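Local coordinates for protein alpha-glucosidase (PDB 5HQA) that hydrolyses alpha-glucosidic linkages as a calcium-binding, chloride-activated glycoside hydrolase of family 97, at residues V308-W313 against D335-A340; D372-Y377 against S383-G388; T160-A165 against T170-K175; T130-N135 against M195-R200. One frame throughout, in Å; residues are numbered along the deposited sequence.

Interaction 1 (V308-W313 against D335-A340); sequences VLVEGW and DDFDIA. With AC1 (4,6-dideoxy-4-{[(1S,4R,5S,6S)-4,5,6-trihydroxy-3-(hydroxymethyl)cyclohex-2-en-1-yl]amino}-alpha-D-glucopyranose), chain B.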
# COMPACT_ATOMS: atom_id res chain seq x y z
N VAL A 308 9.70 -12.09 15.33
CA VAL A 308 8.51 -12.09 16.17
C VAL A 308 8.18 -10.64 16.52
O VAL A 308 8.96 -9.98 17.21
CB VAL A 308 8.70 -12.92 17.45
CG1 VAL A 308 7.48 -12.79 18.35
CG2 VAL A 308 8.98 -14.38 17.10
N LEU A 309 7.05 -10.15 16.02
CA LEU A 309 6.51 -8.88 16.48
C LEU A 309 5.93 -9.04 17.88
O LEU A 309 5.24 -10.03 18.16
CB LEU A 309 5.42 -8.39 15.53
CG LEU A 309 4.56 -7.20 15.98
CD1 LEU A 309 5.35 -5.88 15.93
CD2 LEU A 309 3.28 -7.11 15.14
N VAL A 310 6.19 -8.08 18.76
CA VAL A 310 5.60 -8.08 20.10
C VAL A 310 5.05 -6.70 20.39
O VAL A 310 5.81 -5.72 20.44
CB VAL A 310 6.60 -8.49 21.19
CG1 VAL A 310 5.91 -8.51 22.52
CG2 VAL A 310 7.20 -9.86 20.90
N GLU A 311 3.73 -6.61 20.58
CA GLU A 311 3.07 -5.36 20.95
C GLU A 311 2.72 -5.37 22.43
O GLU A 311 2.38 -6.40 23.00
CB GLU A 311 1.80 -5.13 20.12
CG GLU A 311 2.07 -5.08 18.63
CD GLU A 311 0.88 -4.62 17.83
OE1 GLU A 311 -0.22 -4.45 18.41
OE2 GLU A 311 1.03 -4.44 16.60
N GLY A 312 2.80 -4.19 23.04
CA GLY A 312 2.54 -4.07 24.46
C GLY A 312 3.76 -4.28 25.33
O GLY A 312 3.61 -4.55 26.52
N TRP A 313 4.96 -4.16 24.76
CA TRP A 313 6.18 -4.41 25.51
C TRP A 313 6.60 -3.21 26.36
O TRP A 313 7.30 -3.39 27.36
CB TRP A 313 7.32 -4.77 24.55
CG TRP A 313 7.70 -3.61 23.66
CD1 TRP A 313 7.15 -3.29 22.45
CD2 TRP A 313 8.68 -2.61 23.94
NE1 TRP A 313 7.74 -2.15 21.95
CE2 TRP A 313 8.68 -1.71 22.85
CE3 TRP A 313 9.57 -2.38 25.01
CZ2 TRP A 313 9.53 -0.60 22.79
CZ3 TRP A 313 10.41 -1.28 24.95
CH2 TRP A 313 10.39 -0.40 23.84
N ASP A 335 8.02 -4.44 33.36
CA ASP A 335 8.90 -5.28 34.17
C ASP A 335 8.89 -6.74 33.76
O ASP A 335 9.83 -7.47 34.10
CB ASP A 335 8.52 -5.18 35.65
CG ASP A 335 8.84 -3.83 36.23
OD1 ASP A 335 9.60 -3.08 35.59
OD2 ASP A 335 8.33 -3.53 37.34
N ASP A 336 7.85 -7.21 33.06
CA ASP A 336 7.80 -8.61 32.67
C ASP A 336 8.32 -8.83 31.25
O ASP A 336 8.18 -9.93 30.72
CB ASP A 336 6.38 -9.17 32.83
CG ASP A 336 5.34 -8.38 32.06
OD1 ASP A 336 5.66 -7.30 31.52
OD2 ASP A 336 4.17 -8.84 32.01
N PHE A 337 8.95 -7.82 30.66
CA PHE A 337 9.53 -7.92 29.32
C PHE A 337 11.02 -7.60 29.43
O PHE A 337 11.40 -6.43 29.52
CB PHE A 337 8.82 -6.97 28.35
CG PHE A 337 9.20 -7.18 26.92
CD1 PHE A 337 10.13 -6.36 26.31
CD2 PHE A 337 8.62 -8.20 26.17
CE1 PHE A 337 10.48 -6.55 24.98
CE2 PHE A 337 8.96 -8.39 24.84
CZ PHE A 337 9.89 -7.56 24.25
N ASP A 338 11.85 -8.64 29.42
CA ASP A 338 13.29 -8.52 29.67
C ASP A 338 13.99 -8.40 28.32
O ASP A 338 14.33 -9.41 27.70
CB ASP A 338 13.78 -9.72 30.47
CG ASP A 338 15.23 -9.61 30.91
OD1 ASP A 338 16.00 -8.83 30.32
OD2 ASP A 338 15.60 -10.33 31.86
N ILE A 339 14.26 -7.17 27.88
CA ILE A 339 14.72 -6.99 26.51
C ILE A 339 16.17 -7.46 26.34
O ILE A 339 16.56 -7.88 25.24
CB ILE A 339 14.51 -5.53 26.05
CG1 ILE A 339 14.54 -5.44 24.52
CG2 ILE A 339 15.55 -4.60 26.67
CD1 ILE A 339 14.10 -4.10 23.94
N ALA A 340 16.98 -7.42 27.40
CA ALA A 340 18.34 -7.94 27.31
C ALA A 340 18.34 -9.45 27.19
O ALA A 340 19.10 -10.02 26.40
CB ALA A 340 19.15 -7.50 28.52
C1 AC1 B . -8.70 1.41 15.95
O2 AC1 B . -8.89 2.37 13.76
C2 AC1 B . -7.95 1.82 14.69
C4A AC1 B . -2.14 -2.85 16.13
C3 AC1 B . -7.20 0.65 14.10
O3 AC1 B . -6.56 1.04 12.87
C4 AC1 B . -6.21 0.11 15.10
N4A AC1 B . -5.23 -0.85 14.50
C5 AC1 B . -7.15 -0.56 16.09
O5 AC1 B . -7.88 0.52 16.82
C6 AC1 B . -6.47 -1.44 17.09
C1B AC1 B . -3.79 -0.58 14.85
C2B AC1 B . -2.80 -1.66 14.06
O2B AC1 B . -3.17 -1.66 12.68
C3B AC1 B . -2.84 -2.93 14.66
O3B AC1 B . -2.14 -3.95 13.90
O4 AC1 B . -2.29 -4.08 16.82
C5B AC1 B . -2.66 -1.78 16.95
C7B AC1 B . -3.50 -0.58 16.25
C6B AC1 B . -1.92 -1.48 18.27
O6B AC1 B . -0.72 -0.85 17.95
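The backbones of 308-313 and 335-340 draw nearest at Trp313 and Phe337, whose CA atoms are 6.2 Å apart; no hydrogen bond joins the two segments. In the TIM barrel of the catalytic region, the first segment is the end of strand 307-310 and the loop leaving it, and the second runs into helix 339-349, whose N-cap is Asp338. The contact thus packs the start of a long beta-alpha loop against its end. Phe337 carries it. With CG anti to the backbone N (chi1 -170°), its ring reaches toward the strand end and receives Trp313 CB over the middle of one face, a CH-pi contact in which CB is 3.6 Å from the ring centroid and 9° off the normal. The indole itself leads away from this ring, so that the two aromatic planes meet only obliquely, and Trp313 NE1 is hydrogen-bonded to His356 O on the adjacent strand. Val310 adds its CG1 methyl, 3.8 Å from Phe337 CE2. These three residues are buried, with Thr293 of helix 290-303 touching both Val310 and Phe337. Directly after Val310, Glu311 enters the glycan pocket on an extended side chain. Its carboxylate atom OE1 takes a hydrogen bond from the inhibitor hydroxyl O4 of AC1 at 2.6 Å and a second one from Trp280 NE1.

Interaction 2 (D372-Y377 against S383-G388); sequences DAFALY and SQVKTG. With AC1 (4,6-dideoxy-4-{[(1S,4R,5S,6S)-4,5,6-trihydroxy-3-(hydroxymethyl)cyclohex-2-en-1-yl]amino}-alpha-D-glucopyranose), chain B.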
# COMPACT_ATOMS: atom_id res chain seq x y z
N ASP A 372 16.42 7.96 21.02
CA ASP A 372 16.71 6.98 22.07
C ASP A 372 16.04 5.64 21.77
O ASP A 372 16.62 4.58 22.05
CB ASP A 372 16.24 7.51 23.42
CG ASP A 372 17.06 8.70 23.91
OD1 ASP A 372 18.20 8.88 23.45
OD2 ASP A 372 16.55 9.46 24.76
N ALA A 373 14.83 5.66 21.20
CA ALA A 373 14.12 4.42 20.91
C ALA A 373 14.86 3.59 19.87
O ALA A 373 15.00 2.37 20.02
CB ALA A 373 12.69 4.73 20.45
N PHE A 374 15.34 4.23 18.80
CA PHE A 374 16.04 3.49 17.76
C PHE A 374 17.42 3.06 18.22
O PHE A 374 17.90 1.98 17.84
CB PHE A 374 16.13 4.33 16.47
CG PHE A 374 14.84 4.37 15.68
CD1 PHE A 374 13.99 3.27 15.64
CD2 PHE A 374 14.48 5.50 14.96
CE1 PHE A 374 12.81 3.30 14.91
CE2 PHE A 374 13.29 5.54 14.23
CZ PHE A 374 12.46 4.44 14.21
N ALA A 375 18.08 3.86 19.06
CA ALA A 375 19.35 3.44 19.64
C ALA A 375 19.17 2.17 20.47
O ALA A 375 19.98 1.25 20.39
CB ALA A 375 19.95 4.55 20.48
N LEU A 376 18.10 2.12 21.27
CA LEU A 376 17.81 0.92 22.04
C LEU A 376 17.61 -0.28 21.13
O LEU A 376 18.15 -1.36 21.36
CB LEU A 376 16.58 1.14 22.92
CG LEU A 376 16.03 -0.12 23.59
CD1 LEU A 376 17.06 -0.74 24.53
CD2 LEU A 376 14.73 0.18 24.33
N TYR A 377 16.82 -0.09 20.07
CA TYR A 377 16.55 -1.20 19.16
C TYR A 377 17.81 -1.63 18.42
O TYR A 377 18.05 -2.83 18.25
CB TYR A 377 15.44 -0.81 18.20
CG TYR A 377 14.06 -1.11 18.73
CD1 TYR A 377 13.88 -2.00 19.80
CD2 TYR A 377 12.94 -0.53 18.16
CE1 TYR A 377 12.60 -2.29 20.27
CE2 TYR A 377 11.67 -0.82 18.62
CZ TYR A 377 11.50 -1.69 19.67
OH TYR A 377 10.22 -1.96 20.10
N SER A 383 15.92 -5.14 13.74
CA SER A 383 16.10 -4.63 12.38
C SER A 383 14.82 -4.11 11.73
O SER A 383 14.92 -3.41 10.72
CB SER A 383 16.68 -5.72 11.47
OG SER A 383 18.01 -6.02 11.84
N GLN A 384 13.64 -4.46 12.24
CA GLN A 384 12.37 -4.00 11.68
C GLN A 384 11.51 -3.49 12.82
O GLN A 384 11.52 -4.07 13.92
CB GLN A 384 11.63 -5.12 10.93
CG GLN A 384 12.42 -5.69 9.76
CD GLN A 384 11.74 -6.86 9.04
OE1 GLN A 384 10.76 -7.45 9.54
NE2 GLN A 384 12.26 -7.21 7.86
N VAL A 385 10.79 -2.40 12.58
CA VAL A 385 9.90 -1.79 13.57
C VAL A 385 8.56 -1.50 12.91
O VAL A 385 8.51 -0.92 11.82
CB VAL A 385 10.51 -0.50 14.16
CG1 VAL A 385 9.50 0.22 15.06
CG2 VAL A 385 11.78 -0.83 14.94
N LYS A 386 7.48 -1.92 13.57
CA LYS A 386 6.13 -1.56 13.19
C LYS A 386 5.74 -0.31 13.96
O LYS A 386 5.82 -0.29 15.19
CB LYS A 386 5.16 -2.71 13.49
CG LYS A 386 3.70 -2.41 13.25
CD LYS A 386 2.86 -3.64 13.60
CE LYS A 386 1.37 -3.33 13.51
NZ LYS A 386 0.58 -4.50 13.95
N THR A 387 5.34 0.74 13.24
CA THR A 387 4.88 1.98 13.87
C THR A 387 3.37 2.09 13.75
O THR A 387 2.72 1.41 12.95
CB THR A 387 5.55 3.20 13.23
OG1 THR A 387 5.23 3.24 11.83
CG2 THR A 387 7.08 3.15 13.42
N GLY A 388 2.79 2.96 14.58
CA GLY A 388 1.35 3.09 14.63
C GLY A 388 0.95 4.49 15.00
O GLY A 388 1.63 5.16 15.79
C1 AC1 B . -8.70 1.41 15.95
O2 AC1 B . -8.89 2.37 13.76
C2 AC1 B . -7.95 1.82 14.69
C4A AC1 B . -2.14 -2.85 16.13
C3 AC1 B . -7.20 0.65 14.10
O3 AC1 B . -6.56 1.04 12.87
C4 AC1 B . -6.21 0.11 15.10
N4A AC1 B . -5.23 -0.85 14.50
C5 AC1 B . -7.15 -0.56 16.09
O5 AC1 B . -7.88 0.52 16.82
C6 AC1 B . -6.47 -1.44 17.09
C1B AC1 B . -3.79 -0.58 14.85
C2B AC1 B . -2.80 -1.66 14.06
O2B AC1 B . -3.17 -1.66 12.68
C3B AC1 B . -2.84 -2.93 14.66
O3B AC1 B . -2.14 -3.95 13.90
O4 AC1 B . -2.29 -4.08 16.82
C5B AC1 B . -2.66 -1.78 16.95
C7B AC1 B . -3.50 -0.58 16.25
C6B AC1 B . -1.92 -1.48 18.27
O6B AC1 B . -0.72 -0.85 17.95
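Val385 meets the helix through a single methyl, CG2, which lies 3.4 Å from Tyr377 CD2 and 3.7 Å from Tyr377 CE2. This is close packing for carbon against carbon, and the methyl comes at the tyrosine ring obliquely. The same CG2 sits at the edge of the Phe374 ring, near its plane, at the looser distance of 4.3 Å from CE1. The two aromatic residues, one helical turn apart, therefore receive one valine branch between them. In Val385, CG1 is anti to the backbone N (chi1 173°), which leaves CG2 beside that nitrogen to make these contacts. Further out, Tyr377 is held by its hydroxyl, hydrogen-bonded to His356 N, and by its ring, which lies nearly parallel to that of His357. Phe374 leans on Leu425 and Ala426 of helix 413-428. The next strand residue, Lys386, faces the substrate side of the barrel. Its fully extended chain delivers NZ to the inhibitor hydroxyl O3B of AC1 in a hydrogen bond of 2.8 Å, and NZ also forms a salt bridge with Glu311 OE2. One strand thus supplies a packing residue to the helical shell and a ligand-binding residue to the pocket. Helix 363-379 and strand 384-388 are the last two elements of a beta-alpha-beta unit begun by strand 352-358; strand 384-388 runs parallel between 352-358 and 432-435, while helix 413-428 flanks the phenylalanine.

Interaction 3 (T160-A165 against T170-K175); sequences TPLNDA and TPFTFK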
# COMPACT_ATOMS: atom_id res chain seq x y z
N THR A 160 -20.31 2.14 -6.80
CA THR A 160 -21.38 3.08 -7.15
C THR A 160 -21.18 3.63 -8.55
O THR A 160 -20.08 3.50 -9.12
CB THR A 160 -21.42 4.28 -6.19
OG1 THR A 160 -20.33 5.17 -6.50
CG2 THR A 160 -21.32 3.86 -4.73
N PRO A 161 -22.20 4.26 -9.14
CA PRO A 161 -21.96 5.16 -10.28
C PRO A 161 -20.88 6.18 -9.95
O PRO A 161 -20.79 6.66 -8.82
CB PRO A 161 -23.32 5.83 -10.49
CG PRO A 161 -24.32 4.80 -9.99
CD PRO A 161 -23.64 4.13 -8.82
N LEU A 162 -20.05 6.50 -10.94
CA LEU A 162 -18.95 7.44 -10.70
C LEU A 162 -19.46 8.78 -10.16
O LEU A 162 -18.79 9.42 -9.33
CB LEU A 162 -18.15 7.65 -11.99
CG LEU A 162 -16.95 8.60 -11.95
CD1 LEU A 162 -15.90 8.13 -10.96
CD2 LEU A 162 -16.34 8.71 -13.35
N ASN A 163 -20.64 9.22 -10.60
CA ASN A 163 -21.13 10.52 -10.16
C ASN A 163 -21.51 10.55 -8.68
O ASN A 163 -21.77 11.64 -8.16
CB ASN A 163 -22.32 10.95 -11.01
CG ASN A 163 -21.90 11.44 -12.38
OD1 ASN A 163 -20.74 11.77 -12.61
ND2 ASN A 163 -22.85 11.47 -13.30
N ASP A 164 -21.54 9.40 -8.00
CA ASP A 164 -21.84 9.37 -6.57
C ASP A 164 -20.59 9.42 -5.70
O ASP A 164 -20.73 9.43 -4.47
CB ASP A 164 -22.64 8.12 -6.21
CG ASP A 164 -23.97 8.06 -6.91
OD1 ASP A 164 -24.54 6.95 -6.97
OD2 ASP A 164 -24.43 9.10 -7.41
N ALA A 165 -19.40 9.41 -6.28
CA ALA A 165 -18.14 9.41 -5.52
C ALA A 165 -17.78 10.86 -5.22
O ALA A 165 -17.09 11.52 -6.00
CB ALA A 165 -17.03 8.71 -6.30
N THR A 170 -7.21 8.24 -2.84
CA THR A 170 -6.59 7.55 -3.97
C THR A 170 -5.74 6.39 -3.43
O THR A 170 -5.30 6.44 -2.28
CB THR A 170 -5.73 8.51 -4.82
OG1 THR A 170 -4.47 8.76 -4.17
CG2 THR A 170 -6.47 9.83 -5.07
N PRO A 171 -5.48 5.36 -4.25
CA PRO A 171 -5.84 5.14 -5.67
C PRO A 171 -7.35 5.08 -5.86
O PRO A 171 -8.05 4.36 -5.14
CB PRO A 171 -5.19 3.79 -5.99
CG PRO A 171 -4.10 3.65 -4.98
CD PRO A 171 -4.65 4.25 -3.74
N PHE A 172 -7.83 5.87 -6.80
CA PHE A 172 -9.25 5.99 -7.09
C PHE A 172 -9.49 5.33 -8.44
O PHE A 172 -9.06 5.85 -9.47
CB PHE A 172 -9.67 7.46 -7.11
CG PHE A 172 -11.09 7.68 -7.52
CD1 PHE A 172 -12.13 7.02 -6.88
CD2 PHE A 172 -11.40 8.59 -8.54
CE1 PHE A 172 -13.46 7.24 -7.26
CE2 PHE A 172 -12.72 8.81 -8.92
CZ PHE A 172 -13.75 8.14 -8.27
N THR A 173 -10.16 4.17 -8.42
CA THR A 173 -10.28 3.30 -9.58
C THR A 173 -11.71 3.24 -10.08
O THR A 173 -12.65 3.11 -9.30
CB THR A 173 -9.79 1.89 -9.22
OG1 THR A 173 -8.42 1.97 -8.84
CG2 THR A 173 -9.94 0.93 -10.40
N PHE A 174 -11.88 3.32 -11.40
CA PHE A 174 -13.21 3.24 -11.99
C PHE A 174 -13.08 2.70 -13.41
O PHE A 174 -11.98 2.56 -13.94
CB PHE A 174 -13.90 4.61 -11.95
CG PHE A 174 -13.13 5.70 -12.66
CD1 PHE A 174 -12.16 6.44 -11.98
CD2 PHE A 174 -13.38 5.99 -13.99
CE1 PHE A 174 -11.45 7.44 -12.63
CE2 PHE A 174 -12.68 6.99 -14.65
CZ PHE A 174 -11.72 7.71 -13.97
N LYS A 175 -14.22 2.38 -14.02
CA LYS A 175 -14.23 1.99 -15.42
C LYS A 175 -15.31 2.78 -16.14
O LYS A 175 -16.33 3.14 -15.55
CB LYS A 175 -14.48 0.48 -15.61
CG LYS A 175 -15.84 0.02 -15.17
CD LYS A 175 -16.09 -1.44 -15.57
CE LYS A 175 -17.47 -1.90 -15.12
NZ LYS A 175 -17.73 -3.32 -15.46
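Leu162 sets its forked end against two phenylalanines, Phe172 and Phe174, of strand 172-175. From CB, the bond to CG runs anti to the backbone N (chi1 -180°) and carries the branch point across to the strand. CD1 makes the tightest contact, 3.4 Å from Phe172 CZ, and touches the neighbouring ring atom CE2; it comes to that ring obliquely. The same methyl is 4.1 Å from Phe174 CG. CD2 stands over a face of the Phe174 ring, toward its rim, and is 4.1 Å from Phe174 CD2. Ala165 adds its CB methyl at 3.9 Å from Phe172 CZ, so the tip of that ring is held by two residues of one turn. The turn is a short 3-10 segment, in which Asp164 N bonds to Pro161 O and Ala165 N to Leu162 O. Pro161 O also accepts from Thr160 OG1 at 2.8 Å, the two donors reaching it from opposite faces of the carbonyl plane. Strand 141-144 separates the edge strand 158-161 from 172-175 in the sheet, while Phe172 meets Phe205 and Leu197 of another sheet, as expected for the hydrophobic core of the N-terminal beta-sandwich domain.

Interaction 4 (T130-N135 against M195-R200); sequences TEFAVN and MVLNQR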
# COMPACT_ATOMS: atom_id res chain seq x y z
N THR A 130 -5.67 21.56 -10.20
CA THR A 130 -5.63 20.34 -11.00
C THR A 130 -6.97 19.62 -10.99
O THR A 130 -7.54 19.34 -9.93
CB THR A 130 -4.57 19.41 -10.43
OG1 THR A 130 -3.34 20.12 -10.33
CG2 THR A 130 -4.41 18.15 -11.31
N GLU A 131 -7.45 19.28 -12.19
CA GLU A 131 -8.67 18.50 -12.33
C GLU A 131 -8.38 17.20 -13.08
O GLU A 131 -7.37 17.06 -13.76
CB GLU A 131 -9.77 19.28 -13.07
CG GLU A 131 -10.28 20.52 -12.33
CD GLU A 131 -11.12 21.43 -13.23
OE1 GLU A 131 -11.08 21.26 -14.48
OE2 GLU A 131 -11.82 22.32 -12.69
N PHE A 132 -9.31 16.26 -12.92
CA PHE A 132 -9.40 15.03 -13.70
C PHE A 132 -10.86 14.97 -14.15
O PHE A 132 -11.72 14.48 -13.41
CB PHE A 132 -9.01 13.80 -12.87
CG PHE A 132 -7.68 13.95 -12.16
CD1 PHE A 132 -7.61 14.58 -10.93
CD2 PHE A 132 -6.51 13.47 -12.73
CE1 PHE A 132 -6.39 14.72 -10.28
CE2 PHE A 132 -5.30 13.61 -12.09
CZ PHE A 132 -5.23 14.24 -10.86
N ALA A 133 -11.17 15.52 -15.32
CA ALA A 133 -12.54 15.58 -15.81
C ALA A 133 -12.83 14.32 -16.61
O ALA A 133 -12.37 14.16 -17.75
CB ALA A 133 -12.78 16.84 -16.65
N VAL A 134 -13.60 13.41 -16.02
CA VAL A 134 -13.86 12.12 -16.65
C VAL A 134 -14.95 12.27 -17.70
O VAL A 134 -16.05 12.77 -17.41
CB VAL A 134 -14.25 11.07 -15.59
CG1 VAL A 134 -14.55 9.74 -16.27
CG2 VAL A 134 -13.14 10.93 -14.58
N ASN A 135 -14.66 11.80 -18.91
CA ASN A 135 -15.63 11.83 -19.99
C ASN A 135 -16.69 10.75 -19.78
O ASN A 135 -16.37 9.64 -19.34
CB ASN A 135 -14.92 11.63 -21.32
CG ASN A 135 -15.81 11.96 -22.49
OD1 ASN A 135 -16.73 12.76 -22.38
ND2 ASN A 135 -15.53 11.34 -23.62
N MET A 195 -3.17 14.49 -1.90
CA MET A 195 -4.30 14.84 -2.74
C MET A 195 -5.47 13.91 -2.45
O MET A 195 -5.33 12.68 -2.51
CB MET A 195 -3.91 14.76 -4.22
CG MET A 195 -5.04 15.08 -5.18
SD MET A 195 -4.45 14.96 -6.90
CE MET A 195 -4.20 13.18 -7.08
N VAL A 196 -6.61 14.49 -2.12
CA VAL A 196 -7.91 13.84 -2.10
C VAL A 196 -8.64 14.32 -3.35
O VAL A 196 -8.34 15.40 -3.87
CB VAL A 196 -8.61 14.24 -0.79
CG1 VAL A 196 -10.10 14.28 -0.91
CG2 VAL A 196 -8.10 13.38 0.37
N LEU A 197 -9.58 13.53 -3.87
CA LEU A 197 -10.31 13.93 -5.08
C LEU A 197 -11.72 14.38 -4.70
O LEU A 197 -12.46 13.64 -4.06
CB LEU A 197 -10.38 12.80 -6.10
CG LEU A 197 -9.01 12.39 -6.64
CD1 LEU A 197 -9.14 11.23 -7.63
CD2 LEU A 197 -8.30 13.59 -7.27
N ASN A 198 -12.09 15.58 -5.14
CA ASN A 198 -13.34 16.22 -4.76
C ASN A 198 -14.14 16.44 -6.04
O ASN A 198 -13.75 17.24 -6.89
CB ASN A 198 -13.04 17.55 -4.05
CG ASN A 198 -14.29 18.26 -3.55
OD1 ASN A 198 -15.40 18.03 -4.02
ND2 ASN A 198 -14.09 19.17 -2.61
N GLN A 199 -15.25 15.71 -6.20
CA GLN A 199 -16.03 15.84 -7.42
C GLN A 199 -16.80 17.16 -7.39
O GLN A 199 -17.61 17.39 -6.48
CB GLN A 199 -16.98 14.65 -7.60
CG GLN A 199 -17.58 14.64 -9.00
CD GLN A 199 -18.38 13.39 -9.33
OE1 GLN A 199 -19.01 13.33 -10.38
NE2 GLN A 199 -18.36 12.39 -8.44
N ARG A 200 -16.54 18.02 -8.37
CA ARG A 200 -17.18 19.33 -8.41
C ARG A 200 -18.39 19.25 -9.34
O ARG A 200 -19.38 18.59 -9.00
CB ARG A 200 -16.16 20.39 -8.83
CG ARG A 200 -14.89 20.40 -7.95
CD ARG A 200 -15.22 20.32 -6.44
NE ARG A 200 -16.06 21.44 -6.01
CZ ARG A 200 -16.91 21.40 -4.99
NH1 ARG A 200 -17.07 20.29 -4.28
NH2 ARG A 200 -17.64 22.47 -4.70
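The Phe132 ring receives Met195 at its edge: SD lies near the ring plane, 5.1 Å from the centroid and 78° off the normal, a Met-aromatic contact inside the N-terminal beta-sandwich domain. The closest ring atom to the sulfur is CE1, at 3.9 Å. Met195 is extended as far as SD and then bends (chi3 70°), which brings its methyl CE to 4.1 Å from Phe132 CZ. Leu197, two residues along the same strand, approaches the ring obliquely with CD2 3.7 Å from Phe132 CE1, its side chain crossing that of the phenylalanine at about a right angle. Both partners therefore converge on CE1. No hydrogen bond links the segments, because strand 204-209 pairs antiparallel with 122-134 and with 195-199, lying between them in one curled sheet. Phe132 also touches Arg229 and Ile231 of strand 224-234 in the second sheet, which puts this contact at the interface of the two layers. A second flat group, the guanidinium of Arg200, belongs to the exposed segment end, where Arg200 touches a crystal neighbour. Its NH1 donates to Asn198 OD1 at 2.8 Å, with an N-H...O angle of 151° and the oxygen at the guanidinium edge, in its plane.

All four contacts are buried and apolar, and none has a hydrogen bond across its two segments, but they serve two regions. Interactions 1 and 2 share the parallel barrel sheet, and each pairs its packing with a charged residue turned to the inhibitor; Trp313 CZ2 also packs on Tyr377 OH at 3.1 Å. Interactions 3 and 4, in the N-terminal sandwich on the opposite side of the chain's centre, lie away from the ligand and metal sites and are plain core packing. Interaction 3 is nested within the loop closed by interaction 4, and they touch: Gln199 NE2 probably bonds Ala165 O at 2.9 Å and Leu162 O at 3.1 Å, and Phe174 packs on Val134.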